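Local coordinates for hypothetical protein (Thermococcus kodakarensis, PDB 2PBZ) that probably makes the formylated purine precursor FAICAR in IMP biosynthesis as an ATP-dependent carbon-nitrogen ligase that uses magnesium or manganese, at residues A[26-31]-A[45-50]; A[63-68]-A[85-90]. All coordinates share one frame; numbering follows the deposited sequence.

Both interactions belong to the Rossmann-like N-terminal part of the chain and follow one another in sequence: interaction 1 is complete by residue 50, before interaction 2 begins at residue 63. Their centres lie 16 Å apart and their nearest atoms about 7 Å, so they do not touch. Strand 5-8 stands between them: strand 27-31 of interaction 1 bonds to it through backbone groups, and I63 makes backbone hydrogen bonds with I4, just before strand 5-8, and S6. Interaction 1 joins the middle strand of the parallel sheet to its outermost strand in this chain, while interaction 2 packs more deeply, about 12 Å from the centre of the chain. Neither adjoins the ATP pocket.

Interaction 1: residues A[26-31]-A[45-50]; sequences KTRLYV and VDDLVV
R28 and D47 lie side by side across two parallel strands, 27-31 and 47-50, which with helix 36-40 form a beta-alpha-beta unit of the Rossmann-like region. The strand axes approach to 4.6 Å and diverge by 16°. D47 N donates to T27 O, L29 N to D47 O, V49 N to L29 O and V31 N to V49 O. On the face with L29 and V31, L48 CD1 is the main bump: it fits the hollow between L29 CB and V31 CG1, reaching V31 CG1 at 3.5 Å. Beside it V45 CG1 closes against L29 CB and touches T27 CG2, while L17 of helix 13-22 and Y39 of helix 36-40 also touch L29. On the R28 face, V49 CG2 rests on R28 CG, CG1 lies over one face of the Y30 ring near CD2, and CB stands over the same ring's centre, 4.2 Å from its centroid, a CH-pi contact. Y30 OH bonds to N59. R28 CG is anti to the backbone N (chi1 168°) and the chain bends at chi3 (-61°), placing NE for a salt bridge to D47 OD2 at 2.8 Å, the two planes perpendicular; NH1 makes a second, to D61. An alanine at R28 would probably leave the carboxylates of D47 and D61 without this shared cation and uncover V49 CG2. At the start, T27 N donates to D46 OD2 at 2.8 Å from above the carboxylate plane.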
ATOM      1  N   LYS A  26      -0.607 -29.588  -5.341  1.00 51.25           N
ATOM      2  CA  LYS A  26       0.642 -29.983  -4.715  1.00 51.55           C
ATOM      3  C   LYS A  26       1.684 -29.024  -5.248  1.00 50.88           C
ATOM      4  O   LYS A  26       1.536 -28.504  -6.346  1.00 51.87           O
ATOM      5  CB  LYS A  26       0.995 -31.428  -5.082  1.00 53.29           C
ATOM      6  CG  LYS A  26       1.386 -32.277  -3.888  1.00 54.59           C
ATOM      7  CD  LYS A  26       0.254 -32.325  -2.883  1.00 56.30           C
ATOM      8  CE  LYS A  26       0.636 -33.079  -1.617  1.00 55.60           C
ATOM      9  NZ  LYS A  26      -0.446 -33.012  -0.572  1.00 56.03           N
ATOM     10  N   THR A  27       2.749 -28.822  -4.486  1.00 49.65           N
ATOM     11  CA  THR A  27       3.791 -27.864  -4.839  1.00 46.64           C
ATOM     12  C   THR A  27       5.203 -28.399  -5.059  1.00 43.90           C
ATOM     13  O   THR A  27       5.686 -29.228  -4.288  1.00 44.45           O
ATOM     14  CB  THR A  27       3.835 -26.770  -3.740  1.00 46.47           C
ATOM     15  OG1 THR A  27       2.699 -25.909  -3.884  1.00 46.89           O
ATOM     16  CG2 THR A  27       5.103 -25.967  -3.805  1.00 47.66           C
ATOM     17  N   ARG A  28       5.856 -27.899  -6.112  1.00 41.42           N
ATOM     18  CA  ARG A  28       7.239 -28.248  -6.433  1.00 39.73           C
ATOM     19  C   ARG A  28       8.018 -27.018  -6.872  1.00 39.58           C
ATOM     20  O   ARG A  28       7.654 -26.354  -7.839  1.00 39.82           O
ATOM     21  CB  ARG A  28       7.332 -29.279  -7.543  1.00 40.21           C
ATOM     22  CG  ARG A  28       8.751 -29.436  -8.085  1.00 40.74           C
ATOM     23  CD  ARG A  28       8.806 -30.428  -9.214  1.00 44.61           C
ATOM     24  NE  ARG A  28       8.381 -31.754  -8.787  1.00 48.07           N
ATOM     25  CZ  ARG A  28       7.879 -32.674  -9.606  1.00 50.01           C
ATOM     26  NH1 ARG A  28       7.744 -32.394 -10.894  1.00 49.83           N
ATOM     27  NH2 ARG A  28       7.504 -33.859  -9.139  1.00 51.45           N
ATOM     28  N   LEU A  29       9.115 -26.735  -6.180  1.00 38.56           N
ATOM     29  CA  LEU A  29       9.932 -25.581  -6.495  1.00 37.96           C
ATOM     30  C   LEU A  29      11.349 -25.955  -6.888  1.00 38.31           C
ATOM     31  O   LEU A  29      11.988 -26.738  -6.203  1.00 39.17           O
ATOM     32  CB  LEU A  29       9.981 -24.644  -5.286  1.00 38.31           C
ATOM     33  CG  LEU A  29      10.756 -23.339  -5.457  1.00 37.42           C
ATOM     34  CD1 LEU A  29       9.988 -22.435  -6.400  1.00 38.54           C
ATOM     35  CD2 LEU A  29      10.961 -22.665  -4.118  1.00 37.08           C
ATOM     36  N   TYR A  30      11.827 -25.398  -7.996  1.00 39.01           N
ATOM     37  CA  TYR A  30      13.190 -25.628  -8.458  1.00 39.73           C
ATOM     38  C   TYR A  30      13.973 -24.425  -7.948  1.00 40.82           C
ATOM     39  O   TYR A  30      13.669 -23.296  -8.315  1.00 40.54           O
ATOM     40  CB  TYR A  30      13.262 -25.636  -9.980  1.00 39.67           C
ATOM     41  CG  TYR A  30      12.712 -26.860 -10.655  1.00 37.50           C
ATOM     42  CD1 TYR A  30      11.382 -27.223 -10.507  1.00 36.74           C
ATOM     43  CD2 TYR A  30      13.519 -27.632 -11.478  1.00 37.58           C
ATOM     44  CE1 TYR A  30      10.860 -28.333 -11.172  1.00 39.34           C
ATOM     45  CE2 TYR A  30      13.013 -28.746 -12.151  1.00 39.50           C
ATOM     46  CZ  TYR A  30      11.681 -29.088 -11.998  1.00 39.80           C
ATOM     47  OH  TYR A  30      11.162 -30.145 -12.700  1.00 41.56           O
ATOM     48  N   VAL A  31      14.978 -24.662  -7.111  1.00 41.48           N
ATOM     49  CA  VAL A  31      15.756 -23.580  -6.525  1.00 41.24           C
ATOM     50  C   VAL A  31      17.247 -23.905  -6.521  1.00 41.51           C
ATOM     51  O   VAL A  31      17.637 -25.068  -6.548  1.00 42.15           O
ATOM     52  CB  VAL A  31      15.289 -23.325  -5.067  1.00 40.66           C
ATOM     53  CG1 VAL A  31      15.666 -24.514  -4.197  1.00 41.85           C
ATOM     54  CG2 VAL A  31      15.903 -22.053  -4.514  1.00 41.30           C
ATOM     55  N   VAL A  45       6.015 -25.200   0.169  1.00 46.01           N
ATOM     56  CA  VAL A  45       6.689 -26.045  -0.806  1.00 46.09           C
ATOM     57  C   VAL A  45       6.702 -27.516  -0.384  1.00 47.62           C
ATOM     58  O   VAL A  45       7.157 -27.858   0.715  1.00 48.50           O
ATOM     59  CB  VAL A  45       8.147 -25.602  -1.032  1.00 45.37           C
ATOM     60  CG1 VAL A  45       8.742 -26.343  -2.210  1.00 42.78           C
ATOM     61  CG2 VAL A  45       8.212 -24.117  -1.235  1.00 46.16           C
ATOM     62  N   ASP A  46       6.204 -28.384  -1.261  1.00 48.55           N
ATOM     63  CA  ASP A  46       6.182 -29.806  -0.977  1.00 50.54           C
ATOM     64  C   ASP A  46       7.452 -30.467  -1.516  1.00 51.91           C
ATOM     65  O   ASP A  46       8.255 -30.996  -0.749  1.00 55.49           O
ATOM     66  CB  ASP A  46       4.924 -30.445  -1.575  1.00 49.96           C
ATOM     67  CG  ASP A  46       3.639 -29.776  -1.078  1.00 51.03           C
ATOM     68  OD1 ASP A  46       3.622 -29.270   0.062  1.00 50.11           O
ATOM     69  OD2 ASP A  46       2.633 -29.757  -1.823  1.00 51.19           O
ATOM     70  N   ASP A  47       7.647 -30.429  -2.824  1.00 51.63           N
ATOM     71  CA  ASP A  47       8.848 -31.015  -3.413  1.00 51.31           C
ATOM     72  C   ASP A  47       9.820 -29.906  -3.778  1.00 50.18           C
ATOM     73  O   ASP A  47       9.492 -29.045  -4.563  1.00 52.33           O
ATOM     74  CB  ASP A  47       8.480 -31.833  -4.659  1.00 53.33           C
ATOM     75  CG  ASP A  47       9.694 -32.462  -5.336  1.00 55.53           C
ATOM     76  OD1 ASP A  47      10.749 -32.593  -4.677  1.00 57.90           O
ATOM     77  OD2 ASP A  47       9.591 -32.848  -6.525  1.00 55.48           O
ATOM     78  N   LEU A  48      11.016 -29.932  -3.204  1.00 48.92           N
ATOM     79  CA  LEU A  48      12.015 -28.908  -3.475  1.00 47.14           C
ATOM     80  C   LEU A  48      13.196 -29.462  -4.257  1.00 45.74           C
ATOM     81  O   LEU A  48      14.046 -30.160  -3.714  1.00 46.99           O
ATOM     82  CB  LEU A  48      12.515 -28.291  -2.165  1.00 47.59           C
ATOM     83  CG  LEU A  48      13.452 -27.091  -2.280  1.00 48.23           C
ATOM     84  CD1 LEU A  48      12.714 -25.891  -2.896  1.00 49.24           C
ATOM     85  CD2 LEU A  48      13.969 -26.744  -0.894  1.00 49.11           C
ATOM     86  N   VAL A  49      13.248 -29.127  -5.539  1.00 44.01           N
ATOM     87  CA  VAL A  49      14.298 -29.585  -6.436  1.00 41.68           C
ATOM     88  C   VAL A  49      15.458 -28.605  -6.518  1.00 41.84           C
ATOM     89  O   VAL A  49      15.390 -27.620  -7.241  1.00 43.02           O
ATOM     90  CB  VAL A  49      13.730 -29.787  -7.860  1.00 39.45           C
ATOM     91  CG1 VAL A  49      14.768 -30.426  -8.748  1.00 37.29           C
ATOM     92  CG2 VAL A  49      12.473 -30.622  -7.799  1.00 38.83           C
ATOM     93  N   VAL A  50      16.530 -28.882  -5.789  1.00 42.77           N
ATOM     94  CA  VAL A  50      17.699 -28.004  -5.811  1.00 42.90           C
ATOM     95  C   VAL A  50      18.526 -28.272  -7.056  1.00 43.31           C
ATOM     96  O   VAL A  50      18.669 -29.423  -7.451  1.00 43.89           O
ATOM     97  CB  VAL A  50      18.600 -28.240  -4.600  1.00 41.49           C
ATOM     98  CG1 VAL A  50      19.690 -27.195  -4.559  1.00 41.47           C
ATOM     99  CG2 VAL A  50      17.772 -28.225  -3.334  1.00 40.99           C
TER

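Interaction 2: residues A[63-68]-A[85-90]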
ATOM      1  N   ILE A  63       2.368 -28.808 -14.042  1.00 56.69           N
ATOM      2  CA  ILE A  63       2.233 -27.651 -14.912  1.00 54.04           C
ATOM      3  C   ILE A  63       3.292 -26.649 -14.470  1.00 52.49           C
ATOM      4  O   ILE A  63       3.314 -26.242 -13.309  1.00 52.55           O
ATOM      5  CB  ILE A  63       0.837 -27.039 -14.769  1.00 53.79           C
ATOM      6  CG1 ILE A  63      -0.214 -28.005 -15.319  1.00 54.16           C
ATOM      7  CG2 ILE A  63       0.765 -25.725 -15.511  1.00 55.92           C
ATOM      8  CD1 ILE A  63      -0.517 -29.163 -14.421  1.00 54.93           C
ATOM      9  N   VAL A  64       4.151 -26.238 -15.395  1.00 50.60           N
ATOM     10  CA  VAL A  64       5.244 -25.321 -15.074  1.00 50.06           C
ATOM     11  C   VAL A  64       4.961 -23.877 -14.650  1.00 50.18           C
ATOM     12  O   VAL A  64       5.725 -23.323 -13.860  1.00 53.05           O
ATOM     13  CB  VAL A  64       6.289 -25.280 -16.212  1.00 49.33           C
ATOM     14  CG1 VAL A  64       7.444 -24.408 -15.831  1.00 48.09           C
ATOM     15  CG2 VAL A  64       6.801 -26.664 -16.479  1.00 50.61           C
ATOM     16  N   VAL A  65       3.908 -23.243 -15.145  1.00 47.78           N
ATOM     17  CA  VAL A  65       3.638 -21.854 -14.728  1.00 45.41           C
ATOM     18  C   VAL A  65       4.858 -20.905 -14.780  1.00 42.36           C
ATOM     19  O   VAL A  65       5.592 -20.772 -13.804  1.00 41.72           O
ATOM     20  CB  VAL A  65       3.103 -21.790 -13.291  1.00 44.60           C
ATOM     21  CG1 VAL A  65       2.725 -20.360 -12.959  1.00 45.34           C
ATOM     22  CG2 VAL A  65       1.914 -22.712 -13.125  1.00 44.05           C
ATOM     23  N   PRO A  66       5.045 -20.192 -15.908  1.00 39.87           N
ATOM     24  CA  PRO A  66       6.167 -19.265 -16.085  1.00 38.55           C
ATOM     25  C   PRO A  66       6.015 -17.883 -15.426  1.00 37.03           C
ATOM     26  O   PRO A  66       4.926 -17.495 -15.013  1.00 36.04           O
ATOM     27  CB  PRO A  66       6.270 -19.174 -17.598  1.00 36.92           C
ATOM     28  CG  PRO A  66       4.825 -19.165 -17.992  1.00 36.29           C
ATOM     29  CD  PRO A  66       4.181 -20.205 -17.103  1.00 36.93           C
ATOM     30  N   HIS A  67       7.128 -17.160 -15.329  1.00 36.51           N
ATOM     31  CA  HIS A  67       7.161 -15.818 -14.755  1.00 36.01           C
ATOM     32  C   HIS A  67       8.312 -15.027 -15.375  1.00 36.96           C
ATOM     33  O   HIS A  67       8.940 -15.493 -16.315  1.00 37.91           O
ATOM     34  CB  HIS A  67       7.277 -15.882 -13.221  1.00 36.49           C
ATOM     35  CG  HIS A  67       8.495 -16.595 -12.717  1.00 36.40           C
ATOM     36  ND1 HIS A  67       8.425 -17.626 -11.807  1.00 34.93           N
ATOM     37  CD2 HIS A  67       9.811 -16.409 -12.971  1.00 36.09           C
ATOM     38  CE1 HIS A  67       9.642 -18.048 -11.526  1.00 35.81           C
ATOM     39  NE2 HIS A  67      10.501 -17.324 -12.219  1.00 35.97           N
ATOM     40  N   GLY A  68       8.598 -13.839 -14.851  1.00 37.46           N
ATOM     41  CA  GLY A  68       9.641 -13.005 -15.433  1.00 37.67           C
ATOM     42  C   GLY A  68      11.094 -13.436 -15.388  1.00 39.24           C
ATOM     43  O   GLY A  68      11.964 -12.659 -15.743  1.00 41.88           O
ATOM     44  N   ARG A  85       4.661 -29.486 -19.310  1.00 57.76           N
ATOM     45  CA  ARG A  85       3.282 -29.084 -19.568  1.00 57.59           C
ATOM     46  C   ARG A  85       2.956 -27.587 -19.766  1.00 56.25           C
ATOM     47  O   ARG A  85       2.250 -27.268 -20.713  1.00 58.25           O
ATOM     48  CB  ARG A  85       2.391 -29.667 -18.479  1.00 61.33           C
ATOM     49  CG  ARG A  85       1.001 -30.008 -18.961  1.00 64.20           C
ATOM     50  CD  ARG A  85       0.587 -31.395 -18.464  1.00 67.89           C
ATOM     51  NE  ARG A  85      -0.659 -31.796 -19.099  1.00 71.08           N
ATOM     52  CZ  ARG A  85      -0.832 -31.846 -20.417  1.00 73.78           C
ATOM     53  NH1 ARG A  85       0.169 -31.516 -21.235  1.00 75.14           N
ATOM     54  NH2 ARG A  85      -2.003 -32.236 -20.921  1.00 73.62           N
ATOM     55  N   PHE A  86       3.430 -26.691 -18.886  1.00 52.90           N
ATOM     56  CA  PHE A  86       3.224 -25.213 -18.985  1.00 49.21           C
ATOM     57  C   PHE A  86       1.843 -24.577 -18.955  1.00 48.01           C
ATOM     58  O   PHE A  86       0.996 -24.861 -19.795  1.00 48.01           O
ATOM     59  CB  PHE A  86       3.921 -24.640 -20.217  1.00 46.32           C
ATOM     60  CG  PHE A  86       5.371 -24.312 -20.006  1.00 44.59           C
ATOM     61  CD1 PHE A  86       6.310 -25.321 -19.802  1.00 45.11           C
ATOM     62  CD2 PHE A  86       5.802 -22.992 -20.031  1.00 41.82           C
ATOM     63  CE1 PHE A  86       7.672 -25.009 -19.622  1.00 44.96           C
ATOM     64  CE2 PHE A  86       7.143 -22.669 -19.855  1.00 40.92           C
ATOM     65  CZ  PHE A  86       8.079 -23.671 -19.652  1.00 42.66           C
ATOM     66  N   PHE A  87       1.644 -23.655 -18.017  1.00 47.91           N
ATOM     67  CA  PHE A  87       0.364 -22.949 -17.890  1.00 47.90           C
ATOM     68  C   PHE A  87       0.185 -21.789 -18.886  1.00 49.34           C
ATOM     69  O   PHE A  87       1.125 -21.051 -19.146  1.00 48.87           O
ATOM     70  CB  PHE A  87       0.204 -22.387 -16.479  1.00 44.35           C
ATOM     71  CG  PHE A  87      -1.126 -21.742 -16.243  1.00 43.47           C
ATOM     72  CD1 PHE A  87      -2.239 -22.512 -15.914  1.00 42.19           C
ATOM     73  CD2 PHE A  87      -1.294 -20.366 -16.430  1.00 43.92           C
ATOM     74  CE1 PHE A  87      -3.508 -21.924 -15.778  1.00 41.76           C
ATOM     75  CE2 PHE A  87      -2.550 -19.775 -16.299  1.00 42.61           C
ATOM     76  CZ  PHE A  87      -3.659 -20.557 -15.974  1.00 41.31           C
ATOM     77  N   GLY A  88      -1.027 -21.656 -19.435  1.00 50.91           N
ATOM     78  CA  GLY A  88      -1.371 -20.578 -20.361  1.00 52.26           C
ATOM     79  C   GLY A  88      -0.485 -20.261 -21.557  1.00 53.29           C
ATOM     80  O   GLY A  88       0.535 -19.584 -21.432  1.00 55.12           O
ATOM     81  N   ASN A  89      -0.911 -20.695 -22.735  1.00 53.99           N
ATOM     82  CA  ASN A  89      -0.151 -20.487 -23.964  1.00 54.72           C
ATOM     83  C   ASN A  89       1.301 -20.785 -23.645  1.00 55.19           C
ATOM     84  O   ASN A  89       1.568 -21.653 -22.806  1.00 57.66           O
ATOM     85  CB  ASN A  89      -0.292 -19.071 -24.501  1.00 53.77           C
ATOM     86  CG  ASN A  89      -0.021 -18.989 -26.014  1.00 54.30           C
ATOM     87  OD1 ASN A  89       1.011 -19.450 -26.501  1.00 53.89           O
ATOM     88  ND2 ASN A  89      -0.947 -18.397 -26.754  1.00 53.49           N
ATOM     89  N   ARG A  90       2.227 -20.085 -24.286  1.00 53.97           N
ATOM     90  CA  ARG A  90       3.645 -20.333 -24.058  1.00 54.45           C
ATOM     91  C   ARG A  90       4.394 -19.692 -25.195  1.00 54.01           C
ATOM     92  O   ARG A  90       5.567 -19.342 -25.079  1.00 53.36           O
ATOM     93  CB  ARG A  90       3.947 -21.842 -24.033  1.00 56.29           C
ATOM     94  CG  ARG A  90       5.384 -22.162 -23.636  1.00 59.79           C
ATOM     95  CD  ARG A  90       5.597 -23.641 -23.337  1.00 64.18           C
ATOM     96  NE  ARG A  90       6.009 -24.445 -24.487  1.00 67.45           N
ATOM     97  CZ  ARG A  90       5.891 -25.768 -24.533  1.00 69.26           C
ATOM     98  NH1 ARG A  90       5.367 -26.407 -23.488  1.00 69.76           N
ATOM     99  NH2 ARG A  90       6.284 -26.448 -25.611  1.00 69.85           N
TER
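Chi1 of F86 (-85°) sets CG, and from there the ring comes back to V64 although CB points away from residues 63-68; in F87, CG lies anti to the backbone N (chi1 -176°), which turns the ring outward and leaves CB as the nearest side-chain atom to I63 and V65. V64 lies alongside F86 and presses CB onto one face of the ring, 3.9 Å from the centroid and offset toward the rim, in a CH-pi contact. R90 CD covers the opposite face, also near the rim, so the ring is sandwiched between the two side chains. F87 CB is held by two aliphatic branches: I63 CG2 at 3.5 Å, which also sits at the edge of the phenyl ring, and V65 CG2 at 3.8 Å. P66 adds CB near F86 CE2 and CD near F87 O. The join between these two loop segments is therefore apolar packing, largely buried. The F87 side chain also touches I294, E297 and L298 of helix 290-302, while F86 and R90 meet I79 of helix 76-80. V65 in turn packs on V5, so the contact lies between strand 5-8 of the parallel sheet and helices 76-80 and 290-302.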